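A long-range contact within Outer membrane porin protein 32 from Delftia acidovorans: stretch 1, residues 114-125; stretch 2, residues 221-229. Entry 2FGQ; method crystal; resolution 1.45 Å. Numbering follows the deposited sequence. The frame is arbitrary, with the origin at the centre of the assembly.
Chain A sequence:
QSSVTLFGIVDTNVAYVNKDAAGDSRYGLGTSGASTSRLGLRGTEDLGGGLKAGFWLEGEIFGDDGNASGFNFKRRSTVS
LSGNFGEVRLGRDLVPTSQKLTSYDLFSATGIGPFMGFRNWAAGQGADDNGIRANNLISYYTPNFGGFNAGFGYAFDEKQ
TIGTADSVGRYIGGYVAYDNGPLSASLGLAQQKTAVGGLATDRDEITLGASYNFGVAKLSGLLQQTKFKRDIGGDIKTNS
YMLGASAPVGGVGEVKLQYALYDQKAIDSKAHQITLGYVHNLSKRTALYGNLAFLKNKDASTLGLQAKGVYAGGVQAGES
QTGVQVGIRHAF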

# COMPACT_ATOMS: atom_id res chain seq x y z
N PRO A 114 -3.50 27.83 -0.42
CA PRO A 114 -3.90 27.74 -1.81
C PRO A 114 -5.33 28.19 -2.01
O PRO A 114 -6.12 28.35 -1.08
CB PRO A 114 -3.75 26.26 -2.13
CG PRO A 114 -4.18 25.62 -0.92
CD PRO A 114 -3.68 26.53 0.25
N PHE A 115 -5.64 28.36 -3.26
CA PHE A 115 -7.02 28.59 -3.70
C PHE A 115 -7.88 27.40 -3.28
O PHE A 115 -7.48 26.24 -3.49
CB PHE A 115 -7.02 28.69 -5.20
CG PHE A 115 -8.35 28.99 -5.81
CD1 PHE A 115 -9.03 30.15 -5.49
CD2 PHE A 115 -8.90 28.12 -6.70
CE1 PHE A 115 -10.27 30.45 -6.10
CE2 PHE A 115 -10.13 28.41 -7.33
CZ PHE A 115 -10.80 29.57 -7.00
N MET A 116 -9.04 27.69 -2.71
CA MET A 116 -9.94 26.62 -2.19
C MET A 116 -11.13 26.34 -3.09
O MET A 116 -12.05 25.66 -2.68
CB MET A 116 -10.51 27.03 -0.82
CG MET A 116 -9.53 27.28 0.24
SD MET A 116 -10.44 27.84 1.79
CE MET A 116 -11.71 26.74 1.92
N GLY A 117 -11.18 26.93 -4.29
CA GLY A 117 -12.34 26.74 -5.15
C GLY A 117 -12.70 25.27 -5.45
O GLY A 117 -13.87 24.90 -5.50
N PHE A 118 -11.67 24.45 -5.66
CA PHE A 118 -11.86 23.01 -5.93
C PHE A 118 -12.05 22.31 -4.60
O PHE A 118 -11.11 21.68 -4.07
CB PHE A 118 -10.72 22.40 -6.74
CG PHE A 118 -10.56 22.97 -8.12
CD1 PHE A 118 -11.27 22.40 -9.16
CD2 PHE A 118 -9.69 24.01 -8.39
CE1 PHE A 118 -11.13 22.85 -10.45
CE2 PHE A 118 -9.59 24.53 -9.73
CZ PHE A 118 -10.30 23.92 -10.74
N ARG A 119 -13.26 22.39 -4.08
CA ARG A 119 -13.61 21.75 -2.81
C ARG A 119 -15.08 21.31 -2.85
O ARG A 119 -15.85 21.74 -3.72
CB ARG A 119 -13.23 22.58 -1.57
CG ARG A 119 -14.10 23.72 -1.34
CD ARG A 119 -13.65 24.56 -0.12
NE ARG A 119 -13.74 23.81 1.14
CZ ARG A 119 -14.85 23.62 1.84
NH1 ARG A 119 -16.01 24.11 1.44
NH2 ARG A 119 -14.81 22.89 2.94
N ASN A 120 -15.45 20.44 -1.95
CA ASN A 120 -16.81 19.93 -1.85
C ASN A 120 -17.69 20.88 -1.03
O ASN A 120 -18.03 20.65 0.13
CB ASN A 120 -16.76 18.53 -1.25
CG ASN A 120 -18.08 17.83 -1.28
OD1 ASN A 120 -19.09 18.35 -1.84
ND2 ASN A 120 -18.10 16.61 -0.73
N TRP A 121 -18.13 21.92 -1.72
CA TRP A 121 -18.90 23.00 -1.11
C TRP A 121 -20.23 22.57 -0.54
O TRP A 121 -20.77 23.25 0.36
CB TRP A 121 -19.13 24.14 -2.13
CG TRP A 121 -17.88 24.87 -2.52
CD1 TRP A 121 -17.18 24.75 -3.68
CD2 TRP A 121 -17.18 25.84 -1.74
NE1 TRP A 121 -16.09 25.58 -3.67
CE2 TRP A 121 -16.06 26.25 -2.48
CE3 TRP A 121 -17.38 26.40 -0.46
CZ2 TRP A 121 -15.15 27.21 -2.00
CZ3 TRP A 121 -16.47 27.34 0.02
CH2 TRP A 121 -15.37 27.73 -0.75
N ALA A 122 -20.80 21.48 -1.09
CA ALA A 122 -22.17 21.06 -0.77
C ALA A 122 -22.26 19.79 0.02
O ALA A 122 -23.34 19.23 0.18
CB ALA A 122 -22.94 20.86 -2.05
N ALA A 123 -21.12 19.30 0.49
CA ALA A 123 -21.09 17.95 1.08
C ALA A 123 -21.73 16.89 0.17
O ALA A 123 -22.47 15.98 0.60
CB ALA A 123 -21.73 17.94 2.51
N GLY A 124 -21.39 16.97 -1.11
CA GLY A 124 -21.70 15.90 -2.03
C GLY A 124 -21.13 14.57 -1.56
O GLY A 124 -20.11 14.49 -0.87
N GLN A 125 -21.82 13.51 -1.95
CA GLN A 125 -21.54 12.15 -1.49
C GLN A 125 -20.67 11.30 -2.44
O GLN A 125 -20.42 10.09 -2.17
CB GLN A 125 -22.88 11.46 -1.24
CG GLN A 125 -23.67 12.10 -0.13
CD GLN A 125 -25.09 11.59 -0.06
OE1 GLN A 125 -25.91 11.94 -0.91
NE2 GLN A 125 -25.37 10.72 0.90
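Stretch 2 221-229: GLLQQTKFK

Residues 221-229 form one extended run of a β-strand that begins before Gly221 and continues past Lys229, and they lie against a loop, residues 114-125, that has no regular helix or strand. The two run in the same general sense: Phe115 CA lies 8.7 Å from Leu222 CA, Gly117 CA lies 6.8 Å from Gln224 CA, and Ala122 CA 6.6 Å from Phe228 CA. The backbones are therefore too far apart for sheet pairing, and side chains fill the gap. Strand alternation sends the CA-to-CB bonds of Leu222, Gln224, Thr226 and Phe228 toward the loop, while Leu223 points away; together the stretches bury 478 Å².

Phe228, with 91 Å² covered, anchors the far end. Its chi1 is m (-72°), and Ala122 CB sits over one face of the ring, 3.3 Å from Phe228 CG and 3.4 Å from the ring centroid, 16° off the normal, a close CH-pi contact. The loop lies along one side of this ring, where it makes a type I turn from Asn120 to Ala123. Trp121 CB approaches Phe228 CE1 at 4.2 Å, Asn120 OD1 lies 3.5 Å from Phe228 CZ, and Gly124 CA is 4.4 Å from Phe228 CE2. The turn is tied by two hydrogen bonds of the Asn120 side chain, Gly124 N to Asn120 OD1 (2.8 Å) and Asn120 ND2 to Gly124 O (2.9 Å).

Gln224, covered over 89 Å², reaches into the middle of the loop with chi1 and chi2 both t. Its NE2 comes 3.1 Å from Gly117 C and also 3.1 Å from Gly117 O, while its OE1 lies over one face of the Phe118 ring, 3.3 Å from Phe118 CZ, and is hydrogen-bonded elsewhere in the structure. Glycine suits this approach: an ideal CB on Gly117 would fall 2.3 Å from Gln224 NE2, a clash. Phe118 starts away from the strand, but the end of its ring returns to it.

At the near end, Phe115 (68 Å², chi1 t) takes Leu222 CD1 over one ring face, 3.7 Å from Phe115 CD2 and 4.1 Å from the centroid, a second CH-pi contact. Between Gln224 and Phe228, Thr226 OG1 is 4.1 Å from Gly117 O, and a water spans the gap, donating to Gly117 O at 2.8 Å and hydrogen-bonded to Thr226 OG1 at 2.7 Å. Gly117 O also accepts from Trp121 NE1 (3.0 Å), whose indole carries CD1 to 4.1 Å from Thr226 CG2.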

# COMPACT_ATOMS: atom_id res chain seq x y z
N GLY A 221 -4.46 35.16 -11.79
CA GLY A 221 -5.81 35.29 -11.29
C GLY A 221 -6.71 34.12 -11.73
O GLY A 221 -6.47 33.45 -12.75
N LEU A 222 -7.76 33.88 -10.95
CA LEU A 222 -8.67 32.75 -11.19
C LEU A 222 -10.06 33.25 -10.72
O LEU A 222 -10.16 33.89 -9.66
CB LEU A 222 -8.28 31.54 -10.33
CG LEU A 222 -7.44 30.33 -10.79
CD1 LEU A 222 -7.11 29.41 -9.63
CD2 LEU A 222 -8.13 29.48 -11.87
N LEU A 223 -11.09 32.95 -11.50
CA LEU A 223 -12.49 33.11 -11.11
C LEU A 223 -13.18 31.77 -11.32
O LEU A 223 -12.94 31.11 -12.32
CB LEU A 223 -13.18 34.11 -12.03
CG LEU A 223 -12.51 35.46 -12.18
CD1 LEU A 223 -13.12 36.15 -13.36
CD2 LEU A 223 -12.73 36.23 -10.88
N GLN A 224 -14.08 31.39 -10.42
CA GLN A 224 -14.76 30.14 -10.54
C GLN A 224 -16.14 30.21 -9.94
O GLN A 224 -16.32 30.80 -8.87
CB GLN A 224 -13.99 29.02 -9.81
CG GLN A 224 -14.51 27.62 -10.06
CD GLN A 224 -13.65 26.58 -9.37
OE1 GLN A 224 -13.01 25.73 -10.05
NE2 GLN A 224 -13.58 26.64 -8.04
N GLN A 225 -17.11 29.62 -10.63
CA GLN A 225 -18.44 29.39 -10.06
C GLN A 225 -18.68 27.91 -10.02
O GLN A 225 -18.56 27.23 -11.05
CB GLN A 225 -19.55 30.07 -10.85
CG GLN A 225 -20.89 29.83 -10.22
CD GLN A 225 -21.99 30.65 -10.87
OE1 GLN A 225 -22.67 30.15 -11.76
NE2 GLN A 225 -22.13 31.90 -10.47
N THR A 226 -19.00 27.41 -8.82
CA THR A 226 -19.34 26.01 -8.63
C THR A 226 -20.78 25.96 -8.13
O THR A 226 -21.10 26.57 -7.10
CB THR A 226 -18.43 25.44 -7.58
OG1 THR A 226 -17.08 25.62 -8.01
CG2 THR A 226 -18.63 23.94 -7.48
N LYS A 227 -21.63 25.24 -8.84
CA LYS A 227 -23.03 25.13 -8.46
C LYS A 227 -23.40 23.66 -8.31
O LYS A 227 -23.28 22.90 -9.27
CB LYS A 227 -23.90 25.76 -9.56
CG LYS A 227 -25.38 25.82 -9.28
CD LYS A 227 -26.20 26.75 -10.24
CE LYS A 227 -25.45 27.21 -11.45
NZ LYS A 227 -26.44 27.62 -12.57
N PHE A 228 -23.84 23.26 -7.12
CA PHE A 228 -24.47 21.97 -6.94
C PHE A 228 -25.98 22.18 -7.09
O PHE A 228 -26.62 22.77 -6.21
CB PHE A 228 -24.14 21.38 -5.58
CG PHE A 228 -22.71 20.88 -5.38
CD1 PHE A 228 -21.68 21.74 -5.12
CD2 PHE A 228 -22.44 19.53 -5.37
CE1 PHE A 228 -20.38 21.27 -4.86
CE2 PHE A 228 -21.16 19.02 -5.07
CZ PHE A 228 -20.14 19.88 -4.81
N LYS A 229 -26.51 21.73 -8.20
CA LYS A 229 -27.91 21.93 -8.58
C LYS A 229 -28.67 20.61 -8.40
O LYS A 229 -28.42 19.64 -9.11
CB LYS A 229 -27.98 22.37 -10.04
CG LYS A 229 -29.33 22.81 -10.49
CD LYS A 229 -29.28 23.63 -11.81
CE LYS A 229 -30.50 23.31 -12.67
NZ LYS A 229 -31.77 23.44 -11.91
O HOH W 1 -15.12 23.73 -7.73